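Local coordinates for protein glutathione S-transferase enzyme with thioredoxin-like domain (PDB 4MF7) that probably catalyses the conjugation of glutathione to electrophilic substrates, as a member of the glutathione transferase family, at residues A[201-213]-A[236-250]. Sequence-based numbering, arbitrary orientation.
Sequences YTIADIATLGWVR and WLERGLARPAVQRGL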
loop_
_atom_site.group_PDB
_atom_site.type_symbol
_atom_site.label_atom_id
_atom_site.label_comp_id
_atom_site.label_asym_id
_atom_site.label_seq_id
_atom_site.Cartn_x
_atom_site.Cartn_y
_atom_site.Cartn_z
ATOM N N TYR A 201 15.805 6.444 10.898
ATOM C CA TYR A 201 15.133 5.146 10.935
ATOM C C TYR A 201 13.639 5.374 10.955
ATOM O O TYR A 201 13.090 6.116 11.808
ATOM C CB TYR A 201 15.598 4.341 12.146
ATOM C CG TYR A 201 14.941 3.012 12.392
ATOM C CD1 TYR A 201 15.397 1.886 11.768
ATOM C CD2 TYR A 201 13.916 2.871 13.337
ATOM C CE1 TYR A 201 14.858 0.641 12.031
ATOM C CE2 TYR A 201 13.356 1.637 13.594
ATOM C CZ TYR A 201 13.835 0.517 12.942
ATOM O OH TYR A 201 13.317 -0.720 13.211
ATOM N N THR A 202 12.942 4.738 10.006
ATOM C CA THR A 202 11.540 5.051 9.792
ATOM C C THR A 202 10.670 3.824 9.599
ATOM O O THR A 202 11.163 2.698 9.542
ATOM C CB THR A 202 11.328 5.957 8.530
ATOM O OG1 THR A 202 11.676 5.234 7.346
ATOM C CG2 THR A 202 12.118 7.294 8.613
ATOM N N ILE A 203 9.370 4.058 9.477
ATOM C CA ILE A 203 8.436 3.019 9.065
ATOM C C ILE A 203 8.829 2.307 7.751
ATOM O O ILE A 203 8.412 1.159 7.527
ATOM C CB ILE A 203 6.959 3.482 9.057
ATOM C CG1 ILE A 203 6.687 4.649 8.070
ATOM C CG2 ILE A 203 6.471 3.779 10.434
ATOM C CD1 ILE A 203 5.218 5.027 7.988
ATOM N N ALA A 204 9.638 2.943 6.896
ATOM C CA ALA A 204 10.180 2.265 5.691
ATOM C C ALA A 204 11.050 1.045 6.034
ATOM O O ALA A 204 10.904 -0.000 5.434
ATOM C CB ALA A 204 10.946 3.225 4.796
ATOM N N ASP A 205 11.979 1.203 6.980
ATOM C CA ASP A 205 12.815 0.087 7.464
ATOM C C ASP A 205 11.968 -0.957 8.211
ATOM O O ASP A 205 12.113 -2.176 7.995
ATOM C CB ASP A 205 13.936 0.612 8.352
ATOM C CG ASP A 205 14.674 1.768 7.701
ATOM O OD1 ASP A 205 15.496 1.519 6.778
ATOM O OD2 ASP A 205 14.377 2.901 8.118
ATOM N N ILE A 206 11.047 -0.463 9.040
ATOM C CA ILE A 206 10.162 -1.318 9.823
ATOM C C ILE A 206 9.303 -2.161 8.884
ATOM O O ILE A 206 9.013 -3.304 9.186
ATOM C CB ILE A 206 9.331 -0.484 10.830
ATOM C CG1 ILE A 206 10.266 0.173 11.862
ATOM C CG2 ILE A 206 8.212 -1.278 11.492
ATOM C CD1 ILE A 206 9.580 1.240 12.695
ATOM N N ALA A 207 8.921 -1.605 7.730
ATOM C CA ALA A 207 8.095 -2.340 6.775
ATOM C C ALA A 207 8.872 -3.414 5.995
ATOM O O ALA A 207 8.279 -4.344 5.471
ATOM C CB ALA A 207 7.450 -1.372 5.787
ATOM N N THR A 208 10.189 -3.280 5.897
ATOM C CA THR A 208 10.962 -4.099 4.978
ATOM C C THR A 208 11.953 -5.075 5.649
ATOM O O THR A 208 12.302 -6.119 5.066
ATOM C CB THR A 208 11.710 -3.198 3.982
ATOM O OG1 THR A 208 12.515 -2.276 4.689
ATOM C CG2 THR A 208 10.717 -2.386 3.188
ATOM N N LEU A 209 12.397 -4.762 6.865
ATOM C CA LEU A 209 13.397 -5.617 7.532
ATOM C C LEU A 209 12.941 -7.069 7.654
ATOM O O LEU A 209 13.720 -7.989 7.396
ATOM C CB LEU A 209 13.735 -5.079 8.912
ATOM C CG LEU A 209 14.724 -3.931 8.958
ATOM C CD1 LEU A 209 14.688 -3.261 10.333
ATOM C CD2 LEU A 209 16.130 -4.418 8.627
ATOM N N GLY A 210 11.699 -7.281 8.092
ATOM C CA GLY A 210 11.194 -8.633 8.325
ATOM C C GLY A 210 11.127 -9.457 7.054
ATOM O O GLY A 210 11.439 -10.655 7.029
ATOM N N TRP A 211 10.723 -8.813 5.982
ATOM C CA TRP A 211 10.648 -9.465 4.684
ATOM C C TRP A 211 12.017 -9.966 4.224
ATOM O O TRP A 211 12.157 -11.113 3.805
ATOM C CB TRP A 211 10.022 -8.564 3.617
ATOM C CG TRP A 211 10.341 -9.019 2.201
ATOM C CD1 TRP A 211 9.833 -10.109 1.548
ATOM C CD2 TRP A 211 11.261 -8.401 1.290
ATOM N NE1 TRP A 211 10.380 -10.202 0.288
ATOM C CE2 TRP A 211 11.262 -9.170 0.108
ATOM C CE3 TRP A 211 12.091 -7.274 1.366
ATOM C CZ2 TRP A 211 12.054 -8.844 -0.991
ATOM C CZ3 TRP A 211 12.878 -6.953 0.273
ATOM C CH2 TRP A 211 12.856 -7.735 -0.885
ATOM N N VAL A 212 13.021 -9.105 4.266
ATOM C CA VAL A 212 14.379 -9.525 3.911
ATOM C C VAL A 212 14.892 -10.642 4.844
ATOM O O VAL A 212 15.450 -11.649 4.382
ATOM C CB VAL A 212 15.378 -8.351 3.937
ATOM C CG1 VAL A 212 16.755 -8.835 3.506
ATOM C CG2 VAL A 212 14.919 -7.213 3.032
ATOM N N ARG A 213 14.718 -10.461 6.145
ATOM C CA ARG A 213 15.076 -11.499 7.141
ATOM C C ARG A 213 14.493 -12.870 6.789
ATOM O O ARG A 213 15.186 -13.900 6.841
ATOM C CB ARG A 213 14.683 -11.052 8.532
ATOM C CG ARG A 213 15.251 -11.913 9.646
ATOM C CD ARG A 213 14.174 -12.805 10.211
ATOM N NE ARG A 213 14.515 -13.283 11.546
ATOM C CZ ARG A 213 13.661 -13.906 12.347
ATOM N NH1 ARG A 213 12.404 -14.114 11.955
ATOM N NH2 ARG A 213 14.056 -14.312 13.548
ATOM N N TRP A 236 22.690 -3.091 6.212
ATOM C CA TRP A 236 21.464 -2.519 6.731
ATOM C C TRP A 236 20.658 -3.574 7.534
ATOM O O TRP A 236 20.141 -3.269 8.601
ATOM C CB TRP A 236 20.641 -1.958 5.567
ATOM C CG TRP A 236 19.207 -1.689 5.816
ATOM C CD1 TRP A 236 18.648 -0.550 6.274
ATOM C CD2 TRP A 236 18.113 -2.569 5.455
ATOM N NE1 TRP A 236 17.260 -0.661 6.270
ATOM C CE2 TRP A 236 16.919 -1.901 5.782
ATOM C CE3 TRP A 236 18.050 -3.876 4.937
ATOM C CZ2 TRP A 236 15.653 -2.482 5.586
ATOM C CZ3 TRP A 236 16.783 -4.455 4.713
ATOM C CH2 TRP A 236 15.610 -3.749 5.067
ATOM N N LEU A 237 20.576 -4.798 7.023
ATOM C CA LEU A 237 19.833 -5.855 7.738
ATOM C C LEU A 237 20.453 -6.074 9.117
ATOM O O LEU A 237 19.742 -6.198 10.111
ATOM C CB LEU A 237 19.797 -7.151 6.949
ATOM C CG LEU A 237 18.998 -8.325 7.589
ATOM C CD1 LEU A 237 17.513 -7.972 7.799
ATOM C CD2 LEU A 237 19.133 -9.585 6.732
ATOM N N GLU A 238 21.789 -6.116 9.163
ATOM C CA GLU A 238 22.539 -6.235 10.419
ATOM C C GLU A 238 22.241 -5.096 11.374
ATOM O O GLU A 238 22.005 -5.325 12.553
ATOM C CB GLU A 238 24.067 -6.224 10.151
ATOM C CG GLU A 238 24.802 -7.530 10.353
ATOM C CD GLU A 238 26.243 -7.307 10.791
ATOM O OE1 GLU A 238 26.816 -8.215 11.414
ATOM O OE2 GLU A 238 26.810 -6.221 10.534
ATOM N N ARG A 239 22.216 -3.868 10.871
ATOM C CA ARG A 239 21.879 -2.711 11.702
ATOM C C ARG A 239 20.459 -2.855 12.271
ATOM O O ARG A 239 20.211 -2.595 13.444
ATOM C CB ARG A 239 21.976 -1.404 10.923
ATOM C CG ARG A 239 23.389 -0.960 10.568
ATOM C CD ARG A 239 23.405 0.470 10.062
ATOM N NE ARG A 239 22.935 0.610 8.684
ATOM C CZ ARG A 239 23.653 0.311 7.602
ATOM N NH1 ARG A 239 23.126 0.490 6.401
ATOM N NH2 ARG A 239 24.900 -0.161 7.704
ATOM N N GLY A 240 19.532 -3.295 11.432
ATOM C CA GLY A 240 18.132 -3.397 11.850
ATOM C C GLY A 240 17.944 -4.496 12.873
ATOM O O GLY A 240 17.252 -4.303 13.889
ATOM N N LEU A 241 18.532 -5.651 12.607
ATOM C CA LEU A 241 18.390 -6.801 13.532
ATOM C C LEU A 241 19.112 -6.623 14.865
ATOM O O LEU A 241 18.844 -7.365 15.803
ATOM C CB LEU A 241 18.874 -8.095 12.891
ATOM C CG LEU A 241 18.152 -8.563 11.644
ATOM C CD1 LEU A 241 18.798 -9.822 11.067
ATOM C CD2 LEU A 241 16.662 -8.794 11.875
ATOM N N ALA A 242 20.012 -5.650 14.950
ATOM C CA ALA A 242 20.659 -5.275 16.214
ATOM C C ALA A 242 19.751 -4.471 17.132
ATOM O O ALA A 242 20.107 -4.222 18.278
ATOM C CB ALA A 242 21.923 -4.464 15.932
ATOM N N ARG A 243 18.620 -3.984 16.619
ATOM C CA ARG A 243 17.698 -3.224 17.441
ATOM C C ARG A 243 16.846 -4.151 18.288
ATOM O O ARG A 243 16.172 -5.065 17.754
ATOM C CB ARG A 243 16.802 -2.341 16.554
ATOM C CG ARG A 243 17.571 -1.328 15.765
ATOM C CD ARG A 243 16.646 -0.531 14.859
ATOM N NE ARG A 243 15.710 0.291 15.627
ATOM C CZ ARG A 243 15.925 1.543 16.025
ATOM N NH1 ARG A 243 17.060 2.178 15.750
ATOM N NH2 ARG A 243 14.983 2.170 16.697
ATOM N N PRO A 244 16.830 -3.934 19.618
ATOM C CA PRO A 244 16.059 -4.876 20.451
ATOM C C PRO A 244 14.545 -4.928 20.143
ATOM O O PRO A 244 13.946 -6.005 20.233
ATOM C CB PRO A 244 16.316 -4.382 21.884
ATOM C CG PRO A 244 17.593 -3.617 21.795
ATOM C CD PRO A 244 17.566 -2.952 20.449
ATOM N N ALA A 245 13.940 -3.801 19.770
ATOM C CA ALA A 245 12.516 -3.790 19.373
ATOM C C ALA A 245 12.256 -4.673 18.153
ATOM O O ALA A 245 11.201 -5.309 18.069
ATOM C CB ALA A 245 12.041 -2.367 19.115
ATOM N N VAL A 246 13.202 -4.679 17.199
ATOM C CA VAL A 246 13.101 -5.520 16.024
ATOM C C VAL A 246 13.200 -6.985 16.452
ATOM O O VAL A 246 12.415 -7.821 16.031
ATOM C CB VAL A 246 14.173 -5.173 14.946
ATOM C CG1 VAL A 246 14.175 -6.197 13.841
ATOM C CG2 VAL A 246 13.942 -3.775 14.349
ATOM N N GLN A 247 14.180 -7.293 17.296
ATOM C CA GLN A 247 14.355 -8.660 17.782
ATOM C C GLN A 247 13.074 -9.178 18.432
ATOM O O GLN A 247 12.660 -10.304 18.177
ATOM C CB GLN A 247 15.514 -8.706 18.781
ATOM C CG GLN A 247 16.864 -8.502 18.132
ATOM C CD GLN A 247 17.949 -8.186 19.139
ATOM O OE1 GLN A 247 17.770 -8.337 20.356
ATOM N NE2 GLN A 247 19.076 -7.731 18.638
ATOM N N ARG A 248 12.453 -8.344 19.255
ATOM C CA ARG A 248 11.204 -8.720 19.927
ATOM C C ARG A 248 10.046 -8.886 18.954
ATOM O O ARG A 248 9.319 -9.895 18.990
ATOM C CB ARG A 248 10.848 -7.682 21.011
ATOM C CG ARG A 248 11.824 -7.688 22.186
ATOM C CD ARG A 248 11.289 -6.945 23.396
ATOM N NE ARG A 248 11.013 -5.533 23.177
ATOM C CZ ARG A 248 11.901 -4.544 23.211
ATOM N NH1 ARG A 248 13.195 -4.769 23.417
ATOM N NH2 ARG A 248 11.489 -3.311 23.021
ATOM N N GLY A 249 9.847 -7.878 18.098
ATOM C CA GLY A 249 8.722 -7.879 17.165
ATOM C C GLY A 249 8.670 -9.044 16.220
ATOM O O GLY A 249 7.598 -9.519 15.852
ATOM N N LEU A 250 9.848 -9.514 15.828
ATOM C CA LEU A 250 9.962 -10.614 14.892
ATOM C C LEU A 250 9.377 -11.916 15.388
ATOM O O LEU A 250 9.091 -12.805 14.585
ATOM C CB LEU A 250 11.425 -10.850 14.494
ATOM C CG LEU A 250 12.020 -9.832 13.520
ATOM C CD1 LEU A 250 13.537 -9.983 13.479
ATOM C CD2 LEU A 250 11.399 -9.976 12.137
#
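Helix 203-213, whose Leu209 packs on Leu237, crosses helix 236-241 at -107° with the axes 10.3 Å apart at closest approach. Residues 201-206 carry the N-capping box of the glutathione transferase C-terminal domain, with Tyr201 against Ile206 (CE2 to CG1 3.8 Å) as its hydrophobic staple: Thr202 OG1 accepts from Ala204 N, and Asp205 OD2 accepts from Thr202 N at 3.0 Å. The other carboxylate oxygen, Asp205 OD1, takes the indole N-H of Trp236 (NE1 to OD1 2.8 Å, 168° at the hydrogen), on its anti side and near the ring plane; Ile196 N also donates to it, so both oxygens of this buried carboxylate are engaged. Leu209 CD2 lies over one indole face, 3.7 Å from the centroid of the six-membered ring of Trp236, while Val212 CG2 meets the ring edge in plane. Replacing Trp236 by an alanine would probably leave Asp205 OD1 without one of its donors and open a gap beneath Leu209. The other branch of Leu209, CD1, rests 3.8 Å from the bare CA of Gly240. At the N-cap of helix 244-249, Arg243, bent at chi3, lays its guanidinium on the Tyr201 ring in a cation-pi stack (CZ 3.7 Å from the ring centroid, planes 21° apart), and its NH2 bridges to Glu62 of helix 53-63 in the N-terminal domain. Beside this stack, Tyr201 OH, weakly hydrogen-bonded to Glu62 OE2, packs 3.3 Å from the methyl Val246 CG2.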